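Local atomic coordinates of probable ss-1,3-N-acetylglucosaminyltransferase (Staphylococcus aureus subsp. aureus N315, PDB entry 6H21), a protein that is a probable glycosyltransferase of the GT-A clan, pairing a family 2 domain that holds uridine-diphosphate-N-acetylglucosamine with a TarS-type linker domain. Residues Y124-E129 and D133-K138; A159-D162 and S167-Y170; K284-N289 and N324-A329. All coordinates share one frame; numbering follows the deposited sequence.

Contact 1: Y124-E129 and D133-K138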
loop_
_atom_site.group_PDB
_atom_site.type_symbol
_atom_site.label_atom_id
_atom_site.label_comp_id
_atom_site.label_asym_id
_atom_site.label_seq_id
_atom_site.Cartn_x
_atom_site.Cartn_y
_atom_site.Cartn_z
ATOM N N TYR C 124 -5.250 -2.066 51.039
ATOM C CA TYR C 124 -4.595 -3.073 51.872
ATOM C C TYR C 124 -5.606 -4.140 52.316
ATOM O O TYR C 124 -5.313 -5.323 52.232
ATOM C CB TYR C 124 -3.925 -2.490 53.122
ATOM C CG TYR C 124 -3.372 -3.565 54.031
ATOM C CD1 TYR C 124 -2.115 -4.108 53.824
ATOM C CD2 TYR C 124 -4.133 -4.088 55.068
ATOM C CE1 TYR C 124 -1.620 -5.126 54.627
ATOM C CE2 TYR C 124 -3.651 -5.102 55.885
ATOM C CZ TYR C 124 -2.390 -5.629 55.661
ATOM O OH TYR C 124 -1.898 -6.635 56.455
ATOM N N ASN C 125 -6.762 -3.714 52.839
ATOM C CA ASN C 125 -7.791 -4.665 53.343
ATOM C C ASN C 125 -8.226 -5.609 52.207
ATOM O O ASN C 125 -8.324 -6.822 52.405
ATOM C CB ASN C 125 -8.996 -3.951 53.969
ATOM C CG ASN C 125 -8.709 -3.351 55.331
ATOM O OD1 ASN C 125 -7.796 -3.778 56.036
ATOM N ND2 ASN C 125 -9.484 -2.351 55.710
ATOM N N TYR C 126 -8.473 -5.048 51.018
ATOM C CA TYR C 126 -8.954 -5.820 49.866
ATOM C C TYR C 126 -7.871 -6.811 49.404
ATOM O O TYR C 126 -8.157 -7.956 49.079
ATOM C CB TYR C 126 -9.401 -4.866 48.758
ATOM C CG TYR C 126 -10.224 -5.502 47.666
ATOM C CD1 TYR C 126 -11.466 -6.053 47.933
ATOM C CD2 TYR C 126 -9.770 -5.535 46.361
ATOM C CE1 TYR C 126 -12.233 -6.632 46.933
ATOM C CE2 TYR C 126 -10.522 -6.110 45.349
ATOM C CZ TYR C 126 -11.761 -6.658 45.634
ATOM O OH TYR C 126 -12.489 -7.234 44.633
ATOM N N GLY C 127 -6.618 -6.354 49.395
ATOM C CA GLY C 127 -5.463 -7.196 49.136
ATOM C C GLY C 127 -5.368 -8.351 50.122
ATOM O O GLY C 127 -5.160 -9.489 49.729
ATOM N N LYS C 128 -5.514 -8.050 51.410
ATOM C CA LYS C 128 -5.358 -9.059 52.466
ATOM C C LYS C 128 -6.447 -10.128 52.305
ATOM O O LYS C 128 -6.164 -11.332 52.307
ATOM C CB LYS C 128 -5.398 -8.388 53.842
ATOM C CG LYS C 128 -4.799 -9.205 54.982
ATOM C CD LYS C 128 -3.298 -9.452 54.845
ATOM C CE LYS C 128 -2.651 -9.918 56.137
ATOM N N GLU C 129 -7.681 -9.660 52.112
ATOM C CA GLU C 129 -8.885 -10.484 51.939
ATOM C C GLU C 129 -8.719 -11.458 50.763
ATOM O O GLU C 129 -9.120 -12.616 50.873
ATOM C CB GLU C 129 -10.076 -9.533 51.773
ATOM C CG GLU C 129 -11.335 -10.107 51.146
ATOM C CD GLU C 129 -12.406 -9.048 50.891
ATOM O OE1 GLU C 129 -12.354 -7.980 51.553
ATOM O OE2 GLU C 129 -13.280 -9.266 50.009
ATOM N N ASP C 133 -1.241 -10.063 45.302
ATOM C CA ASP C 133 0.131 -9.623 45.048
ATOM C C ASP C 133 0.155 -8.165 44.574
ATOM O O ASP C 133 1.120 -7.451 44.829
ATOM C CB ASP C 133 0.804 -10.536 44.024
ATOM C CG ASP C 133 0.885 -11.972 44.498
ATOM O OD1 ASP C 133 1.321 -12.172 45.642
ATOM O OD2 ASP C 133 0.480 -12.866 43.724
ATOM N N LEU C 134 -0.918 -7.725 43.915
ATOM C CA LEU C 134 -1.032 -6.383 43.353
ATOM C C LEU C 134 -2.467 -5.888 43.555
ATOM O O LEU C 134 -3.400 -6.599 43.218
ATOM C CB LEU C 134 -0.695 -6.469 41.861
ATOM C CG LEU C 134 -0.783 -5.172 41.064
ATOM C CD1 LEU C 134 0.242 -4.155 41.534
ATOM C CD2 LEU C 134 -0.598 -5.436 39.571
ATOM N N ILE C 135 -2.642 -4.685 44.113
ATOM C CA ILE C 135 -3.963 -4.078 44.184
ATOM C C ILE C 135 -3.919 -2.728 43.456
ATOM O O ILE C 135 -3.019 -1.905 43.699
ATOM C CB ILE C 135 -4.470 -3.953 45.634
ATOM C CG1 ILE C 135 -4.260 -5.247 46.429
ATOM C CG2 ILE C 135 -5.929 -3.507 45.647
ATOM C CD1 ILE C 135 -2.963 -5.297 47.206
ATOM N N ILE C 136 -4.866 -2.555 42.524
ATOM C CA ILE C 136 -4.959 -1.382 41.708
ATOM C C ILE C 136 -6.197 -0.612 42.130
ATOM O O ILE C 136 -7.297 -1.131 42.035
ATOM C CB ILE C 136 -4.999 -1.745 40.216
ATOM C CG1 ILE C 136 -3.885 -2.737 39.882
ATOM C CG2 ILE C 136 -4.930 -0.496 39.357
ATOM C CD1 ILE C 136 -4.025 -3.374 38.541
ATOM N N GLY C 137 -5.980 0.614 42.604
ATOM C CA GLY C 137 -7.066 1.544 42.910
ATOM C C GLY C 137 -7.389 2.413 41.707
ATOM O O GLY C 137 -6.492 2.899 41.036
ATOM N N LYS C 138 -8.681 2.643 41.468
ATOM C CA LYS C 138 -9.146 3.532 40.420
ATOM C C LYS C 138 -8.453 4.893 40.523
ATOM O O LYS C 138 -8.354 5.457 41.610
ATOM C CB LYS C 138 -10.655 3.725 40.556
ATOM C CG LYS C 138 -11.295 4.642 39.528
ATOM C CD LYS C 138 -12.806 4.552 39.546
ATOM C CE LYS C 138 -13.441 5.644 38.721
ATOM N NZ LYS C 138 -14.916 5.588 38.803
#
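Ile135 and Gly127 meet where the last turns of helix 119-129 lie against the start of strand 134-142. The isoleucine points from the strand toward the helix, and its branches divide the work. CB itself stands back, 4.9 Å from Gly127 CA. One bond further out, CG1 comes to 3.5 Å of Gly127 CA and 3.9 Å of Gly127 N, resting directly on the bare backbone of the helix. The terminal methyl, CD1, does not reach past the glycine but folds over it, 3.7 Å from Gly127 CA. That bend follows from a second torsion of 93°, well off the staggered value near 60°, which suggests that the ethyl branch is somewhat squeezed against the helix. With no side chain at Gly127 to hold the two elements apart, the CA atoms of Gly127 and Ile135 approach to 6.0 Å.

This is helix-on-sheet packing in the alpha/beta architecture of the GT-A fold: the helix and the strand are consecutive, joined by a four-residue connection, and Ile135 is tied by its backbone to Met177 of the antiparallel neighbour strand 177-179. The Ile135 side chain touches Met177 as well.

CG1 stands beside the backbone N (chi1 -46°), which leaves the other branch, CG2, anti to that N and turned toward Tyr126. It meets the tyrosine ring at the edge, close to the ring plane, with CD2 of Tyr126 4.4 Å from CG2 of Ile135, a looser touch than that on Gly127. The ring also lies against Ser214 and Lys216 of strand 213-216. At the helix end, Tyr126 O accepts a hydrogen bond from Asn130 ND2, and Gly127 O has a weak one with Ser132 OG, both within the turn that leads into the strand.

Contact 2: A159-D162 and S167-Y170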
loop_
_atom_site.group_PDB
_atom_site.type_symbol
_atom_site.label_atom_id
_atom_site.label_comp_id
_atom_site.label_asym_id
_atom_site.label_seq_id
_atom_site.Cartn_x
_atom_site.Cartn_y
_atom_site.Cartn_z
ATOM N N ALA C 159 -11.652 -9.322 42.338
ATOM C CA ALA C 159 -10.835 -9.904 43.395
ATOM C C ALA C 159 -9.606 -10.598 42.794
ATOM O O ALA C 159 -8.503 -10.494 43.332
ATOM C CB ALA C 159 -11.674 -10.856 44.214
ATOM N N LYS C 160 -9.829 -11.329 41.693
ATOM C CA LYS C 160 -8.789 -12.035 40.962
ATOM C C LYS C 160 -8.903 -11.658 39.479
ATOM O O LYS C 160 -9.675 -12.268 38.726
ATOM C CB LYS C 160 -8.913 -13.552 41.150
ATOM C CG LYS C 160 -8.786 -14.066 42.580
ATOM C CD LYS C 160 -7.356 -14.239 43.076
ATOM N N ALA C 161 -8.121 -10.655 39.067
ATOM C CA ALA C 161 -8.216 -10.100 37.729
ATOM C C ALA C 161 -7.317 -10.879 36.768
ATOM O O ALA C 161 -6.410 -11.614 37.182
ATOM C CB ALA C 161 -7.863 -8.636 37.751
ATOM N N ASP C 162 -7.603 -10.702 35.478
ATOM C CA ASP C 162 -6.882 -11.322 34.385
ATOM C C ASP C 162 -6.183 -10.204 33.597
ATOM O O ASP C 162 -6.789 -9.155 33.334
ATOM C CB ASP C 162 -7.861 -12.139 33.534
ATOM C CG ASP C 162 -7.224 -12.989 32.447
ATOM O OD1 ASP C 162 -6.591 -14.006 32.807
ATOM O OD2 ASP C 162 -7.372 -12.641 31.246
ATOM N N SER C 167 -7.653 -5.818 31.009
ATOM C CA SER C 167 -6.982 -4.763 30.268
ATOM C C SER C 167 -5.807 -4.177 31.064
ATOM O O SER C 167 -5.600 -2.972 31.028
ATOM C CB SER C 167 -7.962 -3.665 29.908
ATOM O OG SER C 167 -8.944 -4.137 28.996
ATOM N N ILE C 168 -5.027 -5.038 31.737
ATOM C CA ILE C 168 -3.994 -4.565 32.671
ATOM C C ILE C 168 -2.810 -3.992 31.881
ATOM O O ILE C 168 -2.144 -3.086 32.377
ATOM C CB ILE C 168 -3.579 -5.665 33.677
ATOM C CG1 ILE C 168 -4.798 -6.211 34.416
ATOM C CG2 ILE C 168 -2.519 -5.171 34.658
ATOM C CD1 ILE C 168 -4.462 -7.147 35.555
ATOM N N PHE C 169 -2.587 -4.454 30.640
ATOM C CA PHE C 169 -1.494 -3.911 29.822
ATOM C C PHE C 169 -1.729 -2.446 29.423
ATOM O O PHE C 169 -0.829 -1.818 28.895
ATOM C CB PHE C 169 -1.272 -4.728 28.549
ATOM C CG PHE C 169 -0.466 -5.984 28.740
ATOM C CD1 PHE C 169 0.321 -6.182 29.858
ATOM C CD2 PHE C 169 -0.493 -6.973 27.774
ATOM C CE1 PHE C 169 1.039 -7.359 30.020
ATOM C CE2 PHE C 169 0.246 -8.139 27.923
ATOM C CZ PHE C 169 1.028 -8.320 29.033
ATOM N N TYR C 170 -2.915 -1.906 29.709
ATOM C CA TYR C 170 -3.216 -0.506 29.430
ATOM C C TYR C 170 -3.149 0.339 30.713
ATOM O O TYR C 170 -3.564 1.473 30.708
ATOM C CB TYR C 170 -4.581 -0.423 28.732
ATOM C CG TYR C 170 -4.554 -1.076 27.376
ATOM C CD1 TYR C 170 -4.665 -2.451 27.249
ATOM C CD2 TYR C 170 -4.327 -0.336 26.228
ATOM C CE1 TYR C 170 -4.591 -3.071 26.014
ATOM C CE2 TYR C 170 -4.255 -0.940 24.986
ATOM C CZ TYR C 170 -4.384 -2.310 24.877
ATOM O OH TYR C 170 -4.313 -2.912 23.655
#
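Ile168 reaches from the 3-10 segment 168-170 to the backbone of Asp162, and nearly all the close packing of this contact is its doing. CG1 of Ile168 lies 3.7 Å from Asp162 O, and CD1 extends the same touch, 3.8 Å from that oxygen and 4.0 Å from Asp162 C. The methyl also approaches Ala161, whose CB is 4.3 Å from Ile168 CD1, the apolar part of the meeting. An extended second torsion, -172°, carries CD1 out to the backbone of segment 159-162.

On the other side the contact slackens. Asp162 O and Ser167 N are 4.2 Å apart, too far to bond, and both residues are partly exposed. The Asp162 side chain departs from segment 167-170 altogether: OD2 accepts a hydrogen bond from Asp165 N and a weak one from Ile164 N, the latter in the manner of an Asx turn, while Asp162 N donates to Asn166 OD1. These bonds lie within the 162-166 turn itself. Ser167 takes left-handed backbone angles (62°/41°) at the entry to the 3-10 turn, which Tyr170 N closes on Ser167 O at 3.2 Å.

The whole loop runs between strands 134-142 and 177-179 of the family 2 glycosyltransferase domain. Ala161 pairs by its backbone with Tyr213, and its CB rests on Ile215 of strand 213-216; Ile168 packs on Tyr213 of the same strand and on Leu207 of helix 198-207, and Tyr170, through Arg277 and a hydrogen bond to Arg280 NH1, meets helix 264-281.

Contact 3: K284-N289 and N324-A329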
loop_
_atom_site.group_PDB
_atom_site.type_symbol
_atom_site.label_atom_id
_atom_site.label_comp_id
_atom_site.label_asym_id
_atom_site.label_seq_id
_atom_site.Cartn_x
_atom_site.Cartn_y
_atom_site.Cartn_z
ATOM N N LYS C 284 5.837 7.809 19.796
ATOM C CA LYS C 284 5.974 8.193 18.395
ATOM C C LYS C 284 5.272 7.178 17.475
ATOM O O LYS C 284 5.784 6.830 16.430
ATOM C CB LYS C 284 7.453 8.318 18.033
ATOM C CG LYS C 284 8.217 9.294 18.904
ATOM C CD LYS C 284 9.586 9.636 18.365
ATOM C CE LYS C 284 10.233 10.756 19.150
ATOM N NZ LYS C 284 11.686 10.507 19.335
ATOM N N LYS C 285 4.087 6.713 17.883
ATOM C CA LYS C 285 3.430 5.608 17.199
ATOM C C LYS C 285 3.149 5.981 15.731
ATOM O O LYS C 285 3.163 5.114 14.876
ATOM C CB LYS C 285 2.154 5.226 17.943
ATOM C CG LYS C 285 1.055 6.273 17.861
ATOM C CD LYS C 285 -0.266 5.756 18.381
ATOM C CE LYS C 285 -1.319 6.833 18.496
ATOM N NZ LYS C 285 -2.087 6.684 19.753
ATOM N N ASN C 286 2.952 7.276 15.456
ATOM C CA ASN C 286 2.636 7.773 14.117
ATOM C C ASN C 286 3.836 8.519 13.532
ATOM O O ASN C 286 3.669 9.493 12.812
ATOM C CB ASN C 286 1.397 8.665 14.142
ATOM C CG ASN C 286 0.130 7.886 14.411
ATOM O OD1 ASN C 286 -0.031 6.773 13.921
ATOM N ND2 ASN C 286 -0.784 8.469 15.169
ATOM N N PHE C 287 5.046 8.023 13.813
ATOM C CA PHE C 287 6.258 8.693 13.363
ATOM C C PHE C 287 6.357 8.720 11.826
ATOM O O PHE C 287 6.926 9.652 11.267
ATOM C CB PHE C 287 7.495 7.998 13.938
ATOM C CG PHE C 287 7.866 6.702 13.263
ATOM C CD1 PHE C 287 7.257 5.508 13.619
ATOM C CD2 PHE C 287 8.801 6.689 12.238
ATOM C CE1 PHE C 287 7.579 4.323 12.977
ATOM C CE2 PHE C 287 9.118 5.503 11.595
ATOM C CZ PHE C 287 8.505 4.323 11.967
ATOM N N ALA C 288 5.849 7.684 11.154
ATOM C CA ALA C 288 6.198 7.428 9.719
ATOM C C ALA C 288 5.758 8.590 8.811
ATOM O O ALA C 288 6.516 8.960 7.925
ATOM C CB ALA C 288 5.659 6.088 9.247
ATOM N N ASN C 289 4.577 9.177 9.049
ATOM C CA ASN C 289 4.076 10.278 8.240
ATOM C C ASN C 289 4.265 11.635 8.950
ATOM O O ASN C 289 3.646 12.611 8.564
ATOM C CB ASN C 289 2.603 10.069 7.889
ATOM C CG ASN C 289 2.377 8.911 6.945
ATOM O OD1 ASN C 289 2.721 8.985 5.767
ATOM N ND2 ASN C 289 1.778 7.851 7.438
ATOM N N ASN C 324 -2.308 -5.712 11.195
ATOM C CA ASN C 324 -1.521 -6.794 10.556
ATOM C C ASN C 324 -0.436 -6.204 9.641
ATOM O O ASN C 324 0.682 -6.650 9.674
ATOM C CB ASN C 324 -2.381 -7.822 9.792
ATOM C CG ASN C 324 -2.984 -7.384 8.453
ATOM O OD1 ASN C 324 -3.536 -6.289 8.305
ATOM N ND2 ASN C 324 -2.971 -8.274 7.467
ATOM N N LEU C 325 -0.809 -5.252 8.786
ATOM C CA LEU C 325 0.091 -4.641 7.788
ATOM C C LEU C 325 1.168 -3.802 8.477
ATOM O O LEU C 325 2.355 -3.912 8.140
ATOM C CB LEU C 325 -0.733 -3.765 6.836
ATOM C CG LEU C 325 0.075 -2.956 5.819
ATOM C CD1 LEU C 325 0.939 -3.857 4.959
ATOM C CD2 LEU C 325 -0.848 -2.117 4.953
ATOM N N LYS C 326 0.763 -2.981 9.445
ATOM C CA LYS C 326 1.719 -2.083 10.146
ATOM C C LYS C 326 2.808 -2.923 10.825
ATOM O O LYS C 326 3.998 -2.663 10.664
ATOM C CB LYS C 326 1.000 -1.137 11.112
ATOM C CG LYS C 326 1.914 -0.120 11.782
ATOM C CD LYS C 326 1.185 0.987 12.477
ATOM C CE LYS C 326 2.140 2.036 13.020
ATOM N NZ LYS C 326 1.434 3.261 13.451
ATOM N N LEU C 327 2.390 -4.001 11.488
ATOM C CA LEU C 327 3.287 -4.866 12.195
ATOM C C LEU C 327 4.237 -5.558 11.213
ATOM O O LEU C 327 5.419 -5.630 11.474
ATOM C CB LEU C 327 2.496 -5.886 13.029
ATOM C CG LEU C 327 3.344 -6.925 13.761
ATOM C CD1 LEU C 327 4.325 -6.240 14.693
ATOM C CD2 LEU C 327 2.461 -7.878 14.552
ATOM N N GLU C 328 3.720 -6.068 10.094
ATOM C CA GLU C 328 4.595 -6.704 9.112
ATOM C C GLU C 328 5.583 -5.675 8.534
ATOM O O GLU C 328 6.708 -5.997 8.290
ATOM C CB GLU C 328 3.789 -7.417 8.019
ATOM C CG GLU C 328 4.661 -8.348 7.178
ATOM C CD GLU C 328 5.455 -9.367 7.979
ATOM O OE1 GLU C 328 4.832 -10.055 8.810
ATOM O OE2 GLU C 328 6.691 -9.463 7.808
ATOM N N ALA C 329 5.128 -4.449 8.291
ATOM C CA ALA C 329 5.975 -3.426 7.730
ATOM C C ALA C 329 7.131 -3.110 8.696
ATOM O O ALA C 329 8.253 -2.927 8.254
ATOM C CB ALA C 329 5.168 -2.204 7.400
HETATM O O HOH W 1 -1.486 4.918 13.051
#
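The carboxamide of Asn286 presents OD1 to Lys326 NZ at 3.8 Å, too long for a hydrogen bond; a water links the two side chains, which cross at about a right angle. Asn286 belongs to a type I beta turn, Lys284 to Phe287, set beside helix 324-332 in the TarS-type linker domain. The Phe287 ring closes against its own turn: Ala288 CB lies over the centre of one face, 4.2 Å above the plane, Lys284 O sits in plane at the edge, and Trp300 meets the ring.

Lys326 carries the contact. Its CG is anti to the backbone N (chi1 -176°) and the rest of the chain is extended, which sends NZ from the helix to the turn. NZ makes a salt bridge to Asp342 OD1 as well as its bond to the turn backbone. The water donates to Asn286 OD1 and accepts a weak bond, 3.4 Å, from Lys326 NZ. On the helix, Asn324 ND2 bonds Asn289 OD1 of the second subunit, so the contact borders a subunit interface. Lys326 NZ donates to Lys285 O at 2.9 Å, with a C=O...N angle of 142° and the nitrogen 38° above the carbonyl plane.

How the contacts relate
Contact 1 is the buried one, purely apolar and set between helix and sheet, whereas contacts 2 and 3 are only partly buried. Contacts 1 and 2 share the family 2 domain and the flank of strand 213-216, and they touch where Tyr126 OH packs 3.2 Å from Ala159 N. Contact 3 lies in the linker domain, its centre 37 Å from that of contact 1, and relies on a charged lysine and backbone oxygen in place of apolar carbon packing. Contacts 2 and 3 do not meet, yet both reach Arg280 of helix 264-281, contact 3 through a hydrogen bond from Lys285 NZ to Arg280 O. Of the three, contact 3 alone lies against neighbouring subunits.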